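Local coordinates for MIP07328p (Drosophila melanogaster, PDB 6FKK), which probably acts as a membrane-tethered axon guidance cue, a semaphorin whose sema domain binds receptors and signals repulsion to growing neurons, at residues T410-L422 / L433-G447. Sequence-based numbering, arbitrary orientation.
Sequences TDDGKVTKFINIL and LKTVVISEMQVLPLG
K417 meets two residues of the strand 432-442 where a single partner would be expected, because the antiparallel register slips by one there. I438 N donates to K417 O at 2.8 Å, from well above the carbonyl plane, while S439 N reaches the same oxygen only weakly; in return K417 N binds S439 O. This is a classic beta bulge, and it brings I438 and S439 both opposite K417. CB of I438 packs on K417 CB at 3.6 Å, and the lysine chain runs on past S439 OG before bending at its last torsion (chi4 59°) toward H477. Further along that face, I419 CG2 touches I438 CD1, I419 CG1 lies alongside V436 CB, and V436 CG2 meets I421 CD1. The hairpin illustrates how a beta-propeller blade of the sema domain ends: strands 414-423 and 432-442 are the third and fourth of a four-stranded antiparallel sheet, 432-442 at its edge. V415 CG2 and V443 CG2 touch 3.7 Å apart and, with V464, join this blade to the next. On the other face, T416 OG1 gives E440 OE2 a weak hydrogen bond, the carboxylate also being paired with K379. Nearer the strand end, the Q442 side chain bends at chi2 (74°), and its amide ties the two segments together: NE2 donates to D412 O at 3.2 Å and to L444 O at 2.9 Å, both acceptors close to the plane of the Q442 amide although NE2 stands well above each carbonyl plane, and OE1 faces K414 NZ, which also pairs with D412 OD2. G413 O takes the two backbone amides of V443 and L444, the latter on a lone pair.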
loop_
_atom_site.group_PDB
_atom_site.type_symbol
_atom_site.label_atom_id
_atom_site.label_comp_id
_atom_site.label_asym_id
_atom_site.label_seq_id
_atom_site.Cartn_x
_atom_site.Cartn_y
_atom_site.Cartn_z
ATOM N N THR A 410 -7.151 10.164 5.620
ATOM C CA THR A 410 -8.544 9.778 5.788
ATOM C C THR A 410 -9.349 10.145 4.547
ATOM O O THR A 410 -8.903 10.909 3.687
ATOM C CB THR A 410 -9.161 10.451 7.023
ATOM O OG1 THR A 410 -9.330 11.853 6.772
ATOM C CG2 THR A 410 -8.263 10.269 8.234
ATOM N N ASP A 411 -10.557 9.581 4.464
ATOM C CA ASP A 411 -11.525 10.028 3.470
ATOM C C ASP A 411 -12.072 11.412 3.790
ATOM O O ASP A 411 -12.746 12.011 2.944
ATOM C CB ASP A 411 -12.673 9.019 3.353
ATOM C CG ASP A 411 -13.368 8.758 4.681
ATOM O OD1 ASP A 411 -13.023 9.413 5.687
ATOM O OD2 ASP A 411 -14.265 7.889 4.720
ATOM N N ASP A 412 -11.798 11.920 4.992
ATOM C CA ASP A 412 -12.186 13.267 5.384
ATOM C C ASP A 412 -11.231 14.313 4.821
ATOM O O ASP A 412 -11.630 15.462 4.602
ATOM C CB ASP A 412 -12.238 13.349 6.914
ATOM C CG ASP A 412 -12.996 14.559 7.423
ATOM O OD1 ASP A 412 -13.433 15.391 6.605
ATOM O OD2 ASP A 412 -13.161 14.675 8.654
ATOM N N GLY A 413 -9.983 13.934 4.559
ATOM C CA GLY A 413 -8.958 14.870 4.152
ATOM C C GLY A 413 -7.943 15.204 5.224
ATOM O O GLY A 413 -7.144 16.128 5.027
ATOM N N LYS A 414 -7.947 14.491 6.344
ATOM C CA LYS A 414 -7.019 14.744 7.433
ATOM C C LYS A 414 -5.796 13.844 7.313
ATOM O O LYS A 414 -5.821 12.799 6.659
ATOM C CB LYS A 414 -7.694 14.519 8.788
ATOM C CG LYS A 414 -9.020 15.242 8.971
ATOM C CD LYS A 414 -9.457 15.219 10.431
ATOM C CE LYS A 414 -10.892 15.693 10.591
ATOM N NZ LYS A 414 -11.125 17.011 9.939
ATOM N N VAL A 415 -4.716 14.265 7.966
ATOM C CA VAL A 415 -3.472 13.509 8.012
ATOM C C VAL A 415 -3.059 13.364 9.469
ATOM O O VAL A 415 -3.074 14.343 10.222
ATOM C CB VAL A 415 -2.357 14.190 7.196
ATOM C CG1 VAL A 415 -1.029 13.480 7.414
ATOM C CG2 VAL A 415 -2.723 14.213 5.719
ATOM N N THR A 416 -2.694 12.146 9.864
ATOM C CA THR A 416 -2.316 11.840 11.239
ATOM C C THR A 416 -0.875 11.352 11.272
ATOM O O THR A 416 -0.539 10.354 10.626
ATOM C CB THR A 416 -3.248 10.787 11.843
ATOM O OG1 THR A 416 -4.578 11.313 11.932
ATOM C CG2 THR A 416 -2.772 10.389 13.232
ATOM N N LYS A 417 -0.031 12.058 12.019
ATOM C CA LYS A 417 1.312 11.599 12.342
ATOM C C LYS A 417 1.287 10.898 13.693
ATOM O O LYS A 417 0.609 11.351 14.620
ATOM C CB LYS A 417 2.305 12.762 12.403
ATOM C CG LYS A 417 2.387 13.640 11.172
ATOM C CD LYS A 417 3.277 14.844 11.467
ATOM C CE LYS A 417 3.583 15.658 10.220
ATOM N NZ LYS A 417 2.360 16.182 9.554
ATOM N N PHE A 418 2.032 9.801 13.807
ATOM C CA PHE A 418 2.168 9.138 15.097
ATOM C C PHE A 418 3.386 8.229 15.082
ATOM O O PHE A 418 3.841 7.779 14.027
ATOM C CB PHE A 418 0.909 8.343 15.470
ATOM C CG PHE A 418 0.720 7.076 14.678
ATOM C CD1 PHE A 418 0.025 7.088 13.480
ATOM C CD2 PHE A 418 1.214 5.869 15.147
ATOM C CE1 PHE A 418 -0.158 5.924 12.758
ATOM C CE2 PHE A 418 1.036 4.703 14.428
ATOM C CZ PHE A 418 0.348 4.731 13.233
ATOM N N ILE A 419 3.907 7.966 16.282
ATOM C CA ILE A 419 4.962 6.987 16.500
ATOM C C ILE A 419 4.499 6.033 17.593
ATOM O O ILE A 419 3.515 6.280 18.291
ATOM C CB ILE A 419 6.309 7.636 16.881
ATOM C CG1 ILE A 419 6.194 8.347 18.231
ATOM C CG2 ILE A 419 6.768 8.599 15.794
ATOM C CD1 ILE A 419 7.511 8.869 18.758
ATOM N N ASN A 420 5.226 4.929 17.736
ATOM C CA ASN A 420 4.914 3.910 18.727
ATOM C C ASN A 420 6.057 3.790 19.722
ATOM O O ASN A 420 7.232 3.856 19.346
ATOM C CB ASN A 420 4.657 2.551 18.068
ATOM C CG ASN A 420 3.379 2.531 17.255
ATOM O OD1 ASN A 420 3.405 2.325 16.042
ATOM N ND2 ASN A 420 2.250 2.740 17.922
ATOM N N ILE A 421 5.707 3.618 20.993
ATOM C CA ILE A 421 6.674 3.403 22.061
ATOM C C ILE A 421 6.239 2.170 22.837
ATOM O O ILE A 421 5.106 2.109 23.330
ATOM C CB ILE A 421 6.790 4.621 22.994
ATOM C CG1 ILE A 421 7.454 5.793 22.267
ATOM C CG2 ILE A 421 7.567 4.260 24.251
ATOM C CD1 ILE A 421 7.569 7.039 23.114
ATOM N N LEU A 422 7.130 1.190 22.942
ATOM C CA LEU A 422 6.852 -0.065 23.630
ATOM C C LEU A 422 7.573 -0.057 24.970
ATOM O O LEU A 422 8.798 0.101 25.018
ATOM C CB LEU A 422 7.289 -1.258 22.780
ATOM C CG LEU A 422 6.952 -2.654 23.308
ATOM C CD1 LEU A 422 5.447 -2.835 23.407
ATOM C CD2 LEU A 422 7.567 -3.729 22.424
ATOM N N LEU A 433 2.104 -1.320 24.645
ATOM C CA LEU A 433 2.386 -0.527 23.455
ATOM C C LEU A 433 1.455 0.677 23.441
ATOM O O LEU A 433 0.230 0.516 23.466
ATOM C CB LEU A 433 2.197 -1.362 22.190
ATOM C CG LEU A 433 2.098 -0.605 20.863
ATOM C CD1 LEU A 433 3.437 0.012 20.489
ATOM C CD2 LEU A 433 1.599 -1.523 19.762
ATOM N N LYS A 434 2.028 1.876 23.399
ATOM C CA LYS A 434 1.239 3.096 23.348
ATOM C C LYS A 434 1.487 3.824 22.033
ATOM O O LYS A 434 2.487 3.595 21.346
ATOM C CB LYS A 434 1.542 4.018 24.538
ATOM C CG LYS A 434 2.944 4.597 24.584
ATOM C CD LYS A 434 3.084 5.503 25.803
ATOM C CE LYS A 434 4.433 6.203 25.859
ATOM N NZ LYS A 434 4.523 7.121 27.033
ATOM N N THR A 435 0.548 4.701 21.685
ATOM C CA THR A 435 0.550 5.413 20.411
ATOM C C THR A 435 0.697 6.903 20.687
ATOM O O THR A 435 -0.223 7.535 21.215
ATOM C CB THR A 435 -0.729 5.126 19.625
ATOM O OG1 THR A 435 -0.834 3.718 19.375
ATOM C CG2 THR A 435 -0.723 5.873 18.299
ATOM N N VAL A 436 1.852 7.460 20.328
ATOM C CA VAL A 436 2.127 8.881 20.511
ATOM C C VAL A 436 1.664 9.595 19.245
ATOM O O VAL A 436 2.344 9.570 18.219
ATOM C CB VAL A 436 3.608 9.140 20.796
ATOM C CG1 VAL A 436 3.855 10.629 21.008
ATOM C CG2 VAL A 436 4.068 8.334 22.003
ATOM N N VAL A 437 0.499 10.231 19.318
ATOM C CA VAL A 437 -0.039 10.972 18.183
ATOM C C VAL A 437 0.664 12.320 18.103
ATOM O O VAL A 437 0.573 13.135 19.025
ATOM C CB VAL A 437 -1.558 11.147 18.306
ATOM C CG1 VAL A 437 -2.071 12.080 17.219
ATOM C CG2 VAL A 437 -2.251 9.798 18.226
ATOM N N ILE A 438 1.366 12.557 16.997
ATOM C CA ILE A 438 2.092 13.811 16.831
ATOM C C ILE A 438 1.142 14.941 16.455
ATOM O O ILE A 438 1.121 15.994 17.104
ATOM C CB ILE A 438 3.211 13.644 15.788
ATOM C CG1 ILE A 438 4.217 12.595 16.261
ATOM C CG2 ILE A 438 3.900 14.971 15.526
ATOM C CD1 ILE A 438 5.280 12.278 15.239
ATOM N N SER A 439 0.342 14.745 15.409
ATOM C CA SER A 439 -0.595 15.772 14.974
ATOM C C SER A 439 -1.680 15.142 14.115
ATOM O O SER A 439 -1.469 14.104 13.484
ATOM C CB SER A 439 0.110 16.881 14.185
ATOM O OG SER A 439 0.555 16.402 12.927
ATOM N N GLU A 440 -2.843 15.791 14.099
ATOM C CA GLU A 440 -3.925 15.447 13.178
ATOM C C GLU A 440 -4.485 16.754 12.635
ATOM O O GLU A 440 -5.192 17.472 13.348
ATOM C CB GLU A 440 -5.018 14.626 13.862
ATOM C CG GLU A 440 -6.114 14.163 12.908
ATOM C CD GLU A 440 -7.200 13.350 13.594
ATOM O OE1 GLU A 440 -8.165 13.954 14.111
ATOM O OE2 GLU A 440 -7.087 12.106 13.614
ATOM N N MET A 441 -4.164 17.065 11.383
ATOM C CA MET A 441 -4.531 18.337 10.782
ATOM C C MET A 441 -5.331 18.116 9.508
ATOM O O MET A 441 -5.168 17.106 8.815
ATOM C CB MET A 441 -3.291 19.180 10.464
ATOM C CG MET A 441 -2.296 19.285 11.606
ATOM S SD MET A 441 -1.074 20.573 11.304
ATOM C CE MET A 441 0.117 20.238 12.599
ATOM N N GLN A 442 -6.199 19.076 9.208
ATOM C CA GLN A 442 -6.940 19.076 7.954
ATOM C C GLN A 442 -6.029 19.587 6.844
ATOM O O GLN A 442 -5.486 20.693 6.941
ATOM C CB GLN A 442 -8.188 19.946 8.076
ATOM C CG GLN A 442 -9.132 19.844 6.894
ATOM C CD GLN A 442 -9.891 18.535 6.876
ATOM O OE1 GLN A 442 -10.345 18.053 7.913
ATOM N NE2 GLN A 442 -10.032 17.948 5.693
ATOM N N VAL A 443 -5.853 18.786 5.797
ATOM C CA VAL A 443 -4.998 19.131 4.669
ATOM C C VAL A 443 -5.820 19.482 3.434
ATOM O O VAL A 443 -5.650 20.549 2.846
ATOM C CB VAL A 443 -4.000 17.993 4.362
ATOM C CG1 VAL A 443 -3.284 18.265 3.050
ATOM C CG2 VAL A 443 -3.003 17.847 5.498
ATOM N N LEU A 444 -6.707 18.590 3.027
ATOM C CA LEU A 444 -7.567 18.805 1.873
ATOM C C LEU A 444 -8.864 19.467 2.309
ATOM O O LEU A 444 -9.162 19.555 3.503
ATOM C CB LEU A 444 -7.836 17.470 1.185
ATOM C CG LEU A 444 -6.632 16.720 0.614
ATOM C CD1 LEU A 444 -7.092 15.502 -0.175
ATOM C CD2 LEU A 444 -5.792 17.641 -0.252
ATOM N N PRO A 445 -9.655 19.976 1.360
ATOM C CA PRO A 445 -11.011 20.422 1.701
ATOM C C PRO A 445 -11.782 19.322 2.416
ATOM O O PRO A 445 -11.616 18.135 2.131
ATOM C CB PRO A 445 -11.624 20.753 0.337
ATOM C CG PRO A 445 -10.460 21.179 -0.482
ATOM C CD PRO A 445 -9.296 20.332 -0.027
ATOM N N LEU A 446 -12.645 19.738 3.349
ATOM C CA LEU A 446 -13.259 18.816 4.304
ATOM C C LEU A 446 -13.961 17.635 3.641
ATOM O O LEU A 446 -14.168 16.605 4.294
ATOM C CB LEU A 446 -14.252 19.575 5.190
ATOM C CG LEU A 446 -14.758 18.849 6.439
ATOM C CD1 LEU A 446 -13.646 18.688 7.466
ATOM C CD2 LEU A 446 -15.951 19.571 7.040
ATOM N N GLY A 447 -14.327 17.743 2.370
ATOM C CA GLY A 447 -15.008 16.645 1.713
ATOM C C GLY A 447 -14.090 15.675 0.998
ATOM O O GLY A 447 -14.326 14.463 1.008
#